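PDB 5TXE: lasso peptide isopeptidase AtxE2 from Asticcacaulis excentricus, which hydrolyses the isopeptide bond of the lasso peptides astexin-2 and astexin-3, recognising their threaded loop and converting them to linear peptides. Local coordinates for residues V166-D175 with L184-V193; L598-E609 with K626-H637. The protein carries 1 engineered substitution. All coordinates share one frame; numbering follows the deposited sequence.

Starting from the N terminus, the chain first builds a series of small, mostly four-stranded antiparallel sheets, and contact 1 falls among these. There residues 184-193 fold back on 166-175 after only eight intervening residues, closing the hairpin of strands 173-178 and 183-188 and linking it to the end of strand 163-167 in the preceding sheet and to the start of helix 190-202. Contact 2 closes a later loop of sixteen residues, largely helix 615-623, and joins the last two strands of the hydrolase sheet. The two loops follow in series, neither enclosing nor crossing the other; their centres lie about 38 Å apart and their nearest atoms about 13 Å apart.

Contact 1: residues V166-D175 with L184-V193; sequences VIEDAYDIED and LIYSGRPGFV
Tyr171 lies against Gly188, Arg189 and Pro190 where the connection between two four-stranded antiparallel sheets, consistent with the beta-propeller blades of prolyl oligopeptidases, meets the hairpin of strands 173-178 and 183-188. Its CB touches Val193 CG2. With chi1 at 49°, CG sits between the backbone N and carbonyl carbon, which carries the ring over Pro190: Pro190 CD stands 3.7 Å from the Tyr171 ring centroid and 11° off the normal, a CH-pi contact. Asp169 CB covers the opposite face near the rim. CD1 meets Pro190 CB, CD2 approaches Arg189 N, CE2 reaches Gly188 CA, and OH donates to a water that in turn donates to Tyr186 O. A second CH-pi contact places Ile167 CG2 3.6 Å from the Tyr186 ring centroid, while Ile173 CD1 approaches Tyr186 CD2 obliquely. Two backbone bonds link the segments: Glu174 N to Ser187 O, 2.9 Å and nearly straight, and Ser187 N to Asp175 O, 3.1 Å. The extended Glu174 side chain forms a salt bridge with Arg189, whose NH1 also bonds Ala119 O. Arg189 NE donates to the syn lone pair of Glu174 OE2 at 2.9 Å, with the carboxylate and guanidinium planes 72° apart.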
loop_
_atom_site.group_PDB
_atom_site.type_symbol
_atom_site.label_atom_id
_atom_site.label_comp_id
_atom_site.label_asym_id
_atom_site.label_seq_id
_atom_site.Cartn_x
_atom_site.Cartn_y
_atom_site.Cartn_z
ATOM N N VAL A 166 -16.659 -17.395 17.586
ATOM C CA VAL A 166 -16.782 -17.550 19.042
ATOM C C VAL A 166 -17.022 -16.260 19.779
ATOM O O VAL A 166 -17.458 -16.262 20.906
ATOM C CB VAL A 166 -15.587 -18.300 19.613
ATOM C CG1 VAL A 166 -15.540 -19.718 19.037
ATOM C CG2 VAL A 166 -14.273 -17.596 19.281
ATOM N N ILE A 167 -16.780 -15.127 19.150
ATOM C CA ILE A 167 -17.116 -13.886 19.796
ATOM C C ILE A 167 -17.812 -12.983 18.796
ATOM O O ILE A 167 -17.272 -12.724 17.706
ATOM C CB ILE A 167 -15.828 -13.172 20.322
ATOM C CG1 ILE A 167 -14.990 -14.108 21.198
ATOM C CG2 ILE A 167 -16.198 -11.949 21.141
ATOM C CD1 ILE A 167 -13.704 -13.500 21.712
ATOM N N GLU A 168 -18.942 -12.422 19.222
ATOM C CA GLU A 168 -19.633 -11.405 18.456
ATOM C C GLU A 168 -20.122 -10.369 19.425
ATOM O O GLU A 168 -20.506 -10.703 20.517
ATOM C CB GLU A 168 -20.853 -11.989 17.750
ATOM C CG GLU A 168 -21.565 -10.957 16.899
ATOM C CD GLU A 168 -22.844 -11.490 16.247
ATOM O OE1 GLU A 168 -22.939 -12.708 15.997
ATOM O OE2 GLU A 168 -23.737 -10.652 15.957
ATOM N N ASP A 169 -20.149 -9.110 19.033
ATOM C CA ASP A 169 -20.833 -8.136 19.848
ATOM C C ASP A 169 -21.582 -7.104 18.997
ATOM O O ASP A 169 -21.577 -7.187 17.781
ATOM C CB ASP A 169 -19.801 -7.527 20.789
ATOM C CG ASP A 169 -20.366 -7.250 22.199
ATOM O OD1 ASP A 169 -21.512 -6.704 22.285
ATOM O OD2 ASP A 169 -19.638 -7.539 23.199
ATOM N N ALA A 170 -22.222 -6.139 19.632
ATOM C CA ALA A 170 -22.824 -4.993 18.909
ATOM C C ALA A 170 -21.813 -4.140 18.112
ATOM O O ALA A 170 -22.196 -3.368 17.236
ATOM C CB ALA A 170 -23.557 -4.089 19.880
ATOM N N TYR A 171 -20.529 -4.314 18.385
ATOM C CA TYR A 171 -19.482 -3.562 17.712
ATOM C C TYR A 171 -18.564 -4.542 17.039
ATOM O O TYR A 171 -18.528 -5.770 17.406
ATOM C CB TYR A 171 -18.749 -2.691 18.724
ATOM C CG TYR A 171 -18.304 -3.402 19.972
ATOM C CD1 TYR A 171 -19.135 -3.495 21.098
ATOM C CD2 TYR A 171 -17.055 -3.939 20.052
ATOM C CE1 TYR A 171 -18.724 -4.137 22.257
ATOM C CE2 TYR A 171 -16.624 -4.585 21.200
ATOM C CZ TYR A 171 -17.470 -4.687 22.295
ATOM O OH TYR A 171 -17.023 -5.298 23.420
ATOM N N ASP A 172 -17.843 -4.049 16.034
ATOM C CA ASP A 172 -16.814 -4.875 15.416
ATOM C C ASP A 172 -15.684 -5.172 16.420
ATOM O O ASP A 172 -15.201 -4.241 17.109
ATOM C CB ASP A 172 -16.168 -4.203 14.198
ATOM C CG ASP A 172 -17.121 -4.075 13.008
ATOM O OD1 ASP A 172 -18.055 -4.931 12.790
ATOM O OD2 ASP A 172 -16.863 -3.114 12.264
ATOM N N ILE A 173 -15.215 -6.419 16.445
ATOM C CA ILE A 173 -14.091 -6.726 17.297
ATOM C C ILE A 173 -12.859 -6.210 16.564
ATOM O O ILE A 173 -12.705 -6.465 15.364
ATOM C CB ILE A 173 -13.913 -8.218 17.504
ATOM C CG1 ILE A 173 -15.180 -8.883 18.062
ATOM C CG2 ILE A 173 -12.715 -8.472 18.425
ATOM C CD1 ILE A 173 -15.859 -8.086 19.150
ATOM N N GLU A 174 -11.944 -5.577 17.294
ATOM C CA GLU A 174 -10.734 -4.961 16.691
ATOM C C GLU A 174 -9.463 -5.731 16.911
ATOM O O GLU A 174 -8.520 -5.532 16.181
ATOM C CB GLU A 174 -10.567 -3.514 17.178
ATOM C CG GLU A 174 -11.684 -2.642 16.599
ATOM C CD GLU A 174 -11.751 -1.215 17.122
ATOM O OE1 GLU A 174 -10.760 -0.727 17.742
ATOM O OE2 GLU A 174 -12.805 -0.560 16.892
ATOM N N ASP A 175 -9.431 -6.619 17.924
ATOM C CA ASP A 175 -8.246 -7.423 18.192
ATOM C C ASP A 175 -8.598 -8.511 19.204
ATOM O O ASP A 175 -9.591 -8.419 19.912
ATOM C CB ASP A 175 -7.123 -6.562 18.808
ATOM C CG ASP A 175 -5.720 -7.089 18.491
ATOM O OD1 ASP A 175 -5.527 -8.189 17.894
ATOM O OD2 ASP A 175 -4.767 -6.413 18.898
ATOM N N LEU A 184 -10.024 -15.991 25.981
ATOM C CA LEU A 184 -9.657 -15.000 24.961
ATOM C C LEU A 184 -9.941 -13.647 25.521
ATOM O O LEU A 184 -10.981 -13.418 26.137
ATOM C CB LEU A 184 -10.474 -15.169 23.656
ATOM C CG LEU A 184 -10.246 -16.408 22.810
ATOM C CD1 LEU A 184 -11.338 -16.493 21.758
ATOM C CD2 LEU A 184 -8.896 -16.352 22.132
ATOM N N ILE A 185 -9.037 -12.730 25.239
ATOM C CA ILE A 185 -9.304 -11.325 25.517
ATOM C C ILE A 185 -9.480 -10.582 24.183
ATOM O O ILE A 185 -8.812 -10.877 23.204
ATOM C CB ILE A 185 -8.160 -10.691 26.338
ATOM C CG1 ILE A 185 -8.471 -9.246 26.599
ATOM C CG2 ILE A 185 -6.824 -10.819 25.627
ATOM C CD1 ILE A 185 -7.581 -8.622 27.653
ATOM N N TYR A 186 -10.397 -9.646 24.153
ATOM C CA TYR A 186 -10.720 -8.957 22.926
ATOM C C TYR A 186 -11.158 -7.549 23.187
ATOM O O TYR A 186 -11.551 -7.202 24.304
ATOM C CB TYR A 186 -11.819 -9.689 22.165
ATOM C CG TYR A 186 -13.216 -9.635 22.784
ATOM C CD1 TYR A 186 -13.638 -10.566 23.745
ATOM C CD2 TYR A 186 -14.149 -8.718 22.350
ATOM C CE1 TYR A 186 -14.942 -10.565 24.279
ATOM C CE2 TYR A 186 -15.454 -8.718 22.891
ATOM C CZ TYR A 186 -15.833 -9.651 23.855
ATOM O OH TYR A 186 -17.127 -9.639 24.363
ATOM N N SER A 187 -11.005 -6.724 22.150
ATOM C CA SER A 187 -11.211 -5.278 22.251
ATOM C C SER A 187 -12.148 -4.757 21.184
ATOM O O SER A 187 -12.362 -5.400 20.156
ATOM C CB SER A 187 -9.873 -4.552 22.081
ATOM O OG SER A 187 -9.281 -4.801 20.834
ATOM N N GLY A 188 -12.692 -3.575 21.427
ATOM C CA GLY A 188 -13.453 -2.829 20.399
ATOM C C GLY A 188 -14.095 -1.593 20.989
ATOM O O GLY A 188 -13.778 -1.253 22.126
ATOM N N ARG A 189 -15.050 -0.972 20.273
ATOM C CA ARG A 189 -15.528 0.330 20.631
ATOM C C ARG A 189 -17.039 0.476 20.632
ATOM O O ARG A 189 -17.612 1.102 19.746
ATOM C CB ARG A 189 -14.871 1.385 19.722
ATOM C CG ARG A 189 -13.349 1.466 19.909
ATOM C CD ARG A 189 -12.649 2.510 19.044
ATOM N NE ARG A 189 -12.843 2.232 17.639
ATOM C CZ ARG A 189 -12.603 3.115 16.669
ATOM N NH1 ARG A 189 -12.133 4.315 16.955
ATOM N NH2 ARG A 189 -12.815 2.788 15.426
ATOM N N PRO A 190 -17.688 -0.019 21.681
ATOM C CA PRO A 190 -19.125 0.158 21.743
ATOM C C PRO A 190 -19.465 1.618 21.747
ATOM O O PRO A 190 -20.550 1.982 21.319
ATOM C CB PRO A 190 -19.504 -0.471 23.095
ATOM C CG PRO A 190 -18.222 -0.590 23.860
ATOM C CD PRO A 190 -17.183 -0.832 22.807
ATOM N N GLY A 191 -18.577 2.476 22.249
ATOM C CA GLY A 191 -18.874 3.933 22.230
ATOM C C GLY A 191 -19.090 4.477 20.795
ATOM O O GLY A 191 -19.743 5.498 20.590
ATOM N N PHE A 192 -18.490 3.832 19.819
ATOM C CA PHE A 192 -18.552 4.287 18.453
ATOM C C PHE A 192 -19.969 4.025 17.980
ATOM O O PHE A 192 -20.588 4.883 17.371
ATOM C CB PHE A 192 -17.530 3.570 17.570
ATOM C CG PHE A 192 -17.565 4.025 16.150
ATOM C CD1 PHE A 192 -18.488 3.494 15.276
ATOM C CD2 PHE A 192 -16.728 5.015 15.700
ATOM C CE1 PHE A 192 -18.542 3.934 13.960
ATOM C CE2 PHE A 192 -16.783 5.451 14.406
ATOM C CZ PHE A 192 -17.677 4.923 13.515
ATOM N N VAL A 193 -20.492 2.858 18.314
ATOM C CA VAL A 193 -21.884 2.521 18.040
ATOM C C VAL A 193 -22.889 3.461 18.699
ATOM O O VAL A 193 -23.844 3.910 18.072
ATOM C CB VAL A 193 -22.172 1.049 18.443
ATOM C CG1 VAL A 193 -23.651 0.696 18.241
ATOM C CG2 VAL A 193 -21.336 0.106 17.586
HETATM O O HOH W 1 -14.081 -5.743 23.955
HETATM O O HOH W 2 -15.297 -1.705 17.511
#

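Contact 2: residues L598-E609 with K626-H637; sequences LDTPLLIQSADE and KPVELIIYPNEH
Leu602 to Ala607 pair in parallel with Val628 to Tyr633, the short strand axes 4.7 Å apart and 16° from parallel. Among the backbone bonds, Ile604 accounts for two, its N donating to Glu629 O and its O accepting from Ile631 N at 2.7 Å.

Apolar contacts occupy both faces. Ile604 CG2 meets Leu630 CD1 at 3.8 Å on the face touched by Phe618 of helix 615-623; on the other, Leu603 CD1 packs on Ile631 CG1, and the Leu603 and Pro601 side chains touch Trp656 of helix 643-662.

Neutral polar side chains meet at Tyr633, whose OH donates to Gln605 OE1 at 2.7 Å. The acceptor lies at the ring edge, in plane, and also takes a bond from Arg652, so two donors grip the amide oxygen.

Acidic side chains act at both ends. Lys626 NZ forms a salt bridge with Asp599 OD1, 2.7 Å away. Past the strands, the Asp608 carboxylate binds consecutive backbone amides: Asn635 N to OD2 at 2.8 Å and Glu636 N to OD1 at 3.1 Å. With CG anti to the backbone N (chi1 -177°) and the chain extended beyond it, Glu609 carries OE1 to His637 ND1, 2.8 Å away; the oxygen lies in the imidazole plane, whereas the nitrogen stands above the carboxylate plane.

The two segments lead directly into Glu610 and His638, the inferred charge-relay residues. Their positions fit the alpha/beta-hydrolase fold, where the catalytic acid and histidine follow successive strands near the sheet edge.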
loop_
_atom_site.group_PDB
_atom_site.type_symbol
_atom_site.label_atom_id
_atom_site.label_comp_id
_atom_site.label_asym_id
_atom_site.label_seq_id
_atom_site.Cartn_x
_atom_site.Cartn_y
_atom_site.Cartn_z
ATOM N N LEU A 598 -5.264 22.143 -21.735
ATOM C CA LEU A 598 -4.979 20.801 -21.354
ATOM C C LEU A 598 -5.385 19.896 -22.513
ATOM O O LEU A 598 -6.534 19.392 -22.593
ATOM C CB LEU A 598 -5.744 20.505 -20.086
ATOM C CG LEU A 598 -5.017 19.604 -19.123
ATOM C CD1 LEU A 598 -5.137 20.244 -17.755
ATOM C CD2 LEU A 598 -5.578 18.175 -19.225
ATOM N N ASP A 599 -4.446 19.697 -23.423
ATOM C CA ASP A 599 -4.784 18.975 -24.624
ATOM C C ASP A 599 -4.530 17.463 -24.598
ATOM O O ASP A 599 -4.959 16.766 -25.515
ATOM C CB ASP A 599 -4.091 19.631 -25.808
ATOM C CG ASP A 599 -4.609 21.045 -26.036
ATOM O OD1 ASP A 599 -5.847 21.197 -26.219
ATOM O OD2 ASP A 599 -3.808 21.998 -26.017
ATOM N N THR A 600 -3.846 16.965 -23.574
ATOM C CA THR A 600 -3.622 15.539 -23.454
ATOM C C THR A 600 -4.907 14.777 -23.109
ATOM O O THR A 600 -5.537 15.086 -22.137
ATOM C CB THR A 600 -2.626 15.296 -22.323
ATOM O OG1 THR A 600 -1.406 15.979 -22.621
ATOM C CG2 THR A 600 -2.297 13.814 -22.181
ATOM N N PRO A 601 -5.227 13.719 -23.839
ATOM C CA PRO A 601 -6.321 12.814 -23.488
ATOM C C PRO A 601 -6.178 12.283 -22.095
ATOM O O PRO A 601 -5.128 11.769 -21.738
ATOM C CB PRO A 601 -6.189 11.691 -24.501
ATOM C CG PRO A 601 -5.529 12.327 -25.697
ATOM C CD PRO A 601 -4.536 13.296 -25.097
ATOM N N LEU A 602 -7.238 12.407 -21.304
ATOM C CA LEU A 602 -7.222 11.966 -19.920
ATOM C C LEU A 602 -8.464 11.127 -19.616
ATOM O O LEU A 602 -9.626 11.565 -19.844
ATOM C CB LEU A 602 -7.243 13.179 -19.046
ATOM C CG LEU A 602 -7.352 12.911 -17.553
ATOM C CD1 LEU A 602 -6.154 12.135 -17.060
ATOM C CD2 LEU A 602 -7.507 14.194 -16.760
ATOM N N LEU A 603 -8.209 9.928 -19.122
ATOM C CA LEU A 603 -9.209 9.053 -18.606
ATOM C C LEU A 603 -9.165 9.030 -17.098
ATOM O O LEU A 603 -8.103 8.769 -16.537
ATOM C CB LEU A 603 -9.009 7.666 -19.136
ATOM C CG LEU A 603 -9.946 6.605 -18.576
ATOM C CD1 LEU A 603 -11.348 6.811 -19.037
ATOM C CD2 LEU A 603 -9.498 5.253 -19.089
ATOM N N ILE A 604 -10.311 9.274 -16.440
ATOM C CA ILE A 604 -10.392 9.195 -14.969
ATOM C C ILE A 604 -11.289 8.011 -14.573
ATOM O O ILE A 604 -12.470 7.955 -14.954
ATOM C CB ILE A 604 -10.976 10.496 -14.369
ATOM C CG1 ILE A 604 -10.198 11.730 -14.875
ATOM C CG2 ILE A 604 -10.949 10.505 -12.870
ATOM C CD1 ILE A 604 -10.995 13.023 -14.793
ATOM N N GLN A 605 -10.753 7.094 -13.790
ATOM C CA GLN A 605 -11.492 5.901 -13.418
ATOM C C GLN A 605 -11.679 5.995 -11.940
ATOM O O GLN A 605 -10.833 5.521 -11.154
ATOM C CB GLN A 605 -10.727 4.662 -13.827
ATOM C CG GLN A 605 -10.639 4.518 -15.341
ATOM C CD GLN A 605 -10.583 3.089 -15.825
ATOM O OE1 GLN A 605 -11.631 2.395 -15.865
ATOM N NE2 GLN A 605 -9.405 2.646 -16.283
ATOM N N SER A 606 -12.757 6.666 -11.532
ATOM C CA SER A 606 -12.922 7.057 -10.138
ATOM C C SER A 606 -13.885 6.180 -9.352
ATOM O O SER A 606 -14.889 5.730 -9.874
ATOM C CB SER A 606 -13.443 8.511 -10.108
ATOM O OG SER A 606 -13.536 9.022 -8.801
ATOM N N ALA A 607 -13.592 5.994 -8.081
ATOM C CA ALA A 607 -14.580 5.521 -7.116
ATOM C C ALA A 607 -15.674 6.553 -6.958
ATOM O O ALA A 607 -15.388 7.753 -7.068
ATOM C CB ALA A 607 -13.917 5.294 -5.780
ATOM N N ASP A 608 -16.919 6.108 -6.764
ATOM C CA ASP A 608 -17.976 7.016 -6.437
ATOM C C ASP A 608 -17.621 7.853 -5.232
ATOM O O ASP A 608 -17.985 9.021 -5.130
ATOM C CB ASP A 608 -19.352 6.343 -6.264
ATOM C CG ASP A 608 -19.374 5.212 -5.232
ATOM O OD1 ASP A 608 -18.336 4.825 -4.594
ATOM O OD2 ASP A 608 -20.498 4.674 -5.069
ATOM N N GLU A 609 -16.918 7.276 -4.316
ATOM C CA GLU A 609 -16.546 7.993 -3.096
ATOM C C GLU A 609 -15.531 9.136 -3.351
ATOM O O GLU A 609 -15.306 9.950 -2.465
ATOM C CB GLU A 609 -16.011 6.967 -2.123
ATOM C CG GLU A 609 -15.633 7.458 -0.761
ATOM C CD GLU A 609 -15.461 6.316 0.259
ATOM O OE1 GLU A 609 -14.295 5.934 0.527
ATOM O OE2 GLU A 609 -16.483 5.791 0.769
ATOM N N LYS A 626 -12.014 19.428 -24.493
ATOM C CA LYS A 626 -10.850 18.611 -24.355
ATOM C C LYS A 626 -11.225 17.149 -24.327
ATOM O O LYS A 626 -12.344 16.788 -23.931
ATOM C CB LYS A 626 -10.103 19.027 -23.069
ATOM C CG LYS A 626 -9.805 20.521 -23.069
ATOM C CD LYS A 626 -8.991 20.923 -24.327
ATOM C CE LYS A 626 -8.698 22.408 -24.370
ATOM N NZ LYS A 626 -7.858 22.824 -25.534
ATOM N N PRO A 627 -10.279 16.281 -24.707
ATOM C CA PRO A 627 -10.529 14.829 -24.715
ATOM C C PRO A 627 -10.378 14.148 -23.354
ATOM O O PRO A 627 -9.402 13.462 -23.120
ATOM C CB PRO A 627 -9.485 14.315 -25.676
ATOM C CG PRO A 627 -8.355 15.306 -25.580
ATOM C CD PRO A 627 -8.939 16.619 -25.215
ATOM N N VAL A 628 -11.408 14.297 -22.522
ATOM C CA VAL A 628 -11.451 13.799 -21.175
ATOM C C VAL A 628 -12.665 12.834 -21.065
ATOM O O VAL A 628 -13.676 13.017 -21.727
ATOM C CB VAL A 628 -11.609 14.946 -20.191
ATOM C CG1 VAL A 628 -12.928 15.655 -20.386
ATOM C CG2 VAL A 628 -11.532 14.488 -18.736
ATOM N N GLU A 629 -12.539 11.807 -20.241
ATOM C CA GLU A 629 -13.646 10.879 -19.962
ATOM C C GLU A 629 -13.508 10.471 -18.512
ATOM O O GLU A 629 -12.392 10.279 -17.994
ATOM C CB GLU A 629 -13.579 9.663 -20.869
ATOM C CG GLU A 629 -14.662 8.651 -20.585
ATOM C CD GLU A 629 -14.872 7.645 -21.688
ATOM O OE1 GLU A 629 -14.516 6.460 -21.504
ATOM O OE2 GLU A 629 -15.421 8.016 -22.746
ATOM N N LEU A 630 -14.662 10.359 -17.858
ATOM C CA LEU A 630 -14.752 10.001 -16.444
ATOM C C LEU A 630 -15.642 8.777 -16.301
ATOM O O LEU A 630 -16.762 8.710 -16.854
ATOM C CB LEU A 630 -15.352 11.182 -15.655
ATOM C CG LEU A 630 -15.849 10.967 -14.220
ATOM C CD1 LEU A 630 -14.695 10.581 -13.305
ATOM C CD2 LEU A 630 -16.452 12.213 -13.636
ATOM N N ILE A 631 -15.141 7.810 -15.564
ATOM C CA ILE A 631 -15.834 6.587 -15.327
ATOM C C ILE A 631 -16.080 6.542 -13.860
ATOM O O ILE A 631 -15.208 6.868 -13.094
ATOM C CB ILE A 631 -15.002 5.357 -15.671
ATOM C CG1 ILE A 631 -14.456 5.428 -17.099
ATOM C CG2 ILE A 631 -15.804 4.067 -15.523
ATOM C CD1 ILE A 631 -15.493 5.399 -18.250
ATOM N N ILE A 632 -17.268 6.105 -13.444
ATOM C CA ILE A 632 -17.574 6.020 -12.029
ATOM C C ILE A 632 -17.849 4.591 -11.624
ATOM O O ILE A 632 -18.641 3.922 -12.278
ATOM C CB ILE A 632 -18.814 6.897 -11.757
ATOM C CG1 ILE A 632 -18.430 8.336 -12.033
ATOM C CG2 ILE A 632 -19.308 6.759 -10.294
ATOM C CD1 ILE A 632 -19.630 9.146 -12.322
ATOM N N TYR A 633 -17.278 4.138 -10.499
ATOM C CA TYR A 633 -17.549 2.794 -9.972
ATOM C C TYR A 633 -18.293 2.847 -8.654
ATOM O O TYR A 633 -17.846 3.528 -7.706
ATOM C CB TYR A 633 -16.186 2.064 -9.775
ATOM C CG TYR A 633 -15.435 1.747 -11.057
ATOM C CD1 TYR A 633 -14.610 2.673 -11.682
ATOM C CD2 TYR A 633 -15.553 0.543 -11.639
ATOM C CE1 TYR A 633 -13.956 2.387 -12.855
ATOM C CE2 TYR A 633 -14.910 0.247 -12.826
ATOM C CZ TYR A 633 -14.109 1.167 -13.429
ATOM O OH TYR A 633 -13.434 0.771 -14.602
ATOM N N PRO A 634 -19.380 2.077 -8.517
ATOM C CA PRO A 634 -20.171 2.145 -7.297
ATOM C C PRO A 634 -19.593 1.412 -6.107
ATOM O O PRO A 634 -18.935 0.360 -6.255
ATOM C CB PRO A 634 -21.492 1.494 -7.690
ATOM C CG PRO A 634 -21.075 0.500 -8.757
ATOM C CD PRO A 634 -19.965 1.181 -9.507
ATOM N N ASN A 635 -19.869 1.954 -4.918
ATOM C CA ASN A 635 -19.431 1.375 -3.668
ATOM C C ASN A 635 -17.897 1.027 -3.681
ATOM O O ASN A 635 -17.499 -0.091 -3.342
ATOM C CB ASN A 635 -20.267 0.132 -3.350
ATOM C CG ASN A 635 -20.011 -0.367 -1.935
ATOM O OD1 ASN A 635 -19.567 0.391 -1.100
ATOM N ND2 ASN A 635 -20.191 -1.640 -1.692
ATOM N N GLU A 636 -17.073 2.012 -4.041
ATOM C CA GLU A 636 -15.669 1.819 -4.123
ATOM C C GLU A 636 -14.958 2.851 -3.265
ATOM O O GLU A 636 -15.565 3.740 -2.735
ATOM C CB GLU A 636 -15.184 1.960 -5.537
ATOM C CG GLU A 636 -15.320 0.704 -6.357
ATOM C CD GLU A 636 -14.398 -0.404 -5.868
ATOM O OE1 GLU A 636 -13.631 -0.167 -4.922
ATOM O OE2 GLU A 636 -14.485 -1.538 -6.427
ATOM N N HIS A 637 -13.646 2.689 -3.139
ATOM C CA HIS A 637 -12.849 3.521 -2.267
ATOM C C HIS A 637 -11.609 3.986 -3.049
ATOM O O HIS A 637 -11.375 3.616 -4.197
ATOM C CB HIS A 637 -12.450 2.737 -1.013
ATOM C CG HIS A 637 -13.603 2.282 -0.224
ATOM N ND1 HIS A 637 -14.385 3.157 0.488
ATOM C CD2 HIS A 637 -14.210 1.076 -0.145
ATOM C CE1 HIS A 637 -15.390 2.495 1.032
ATOM N NE2 HIS A 637 -15.325 1.238 0.628
#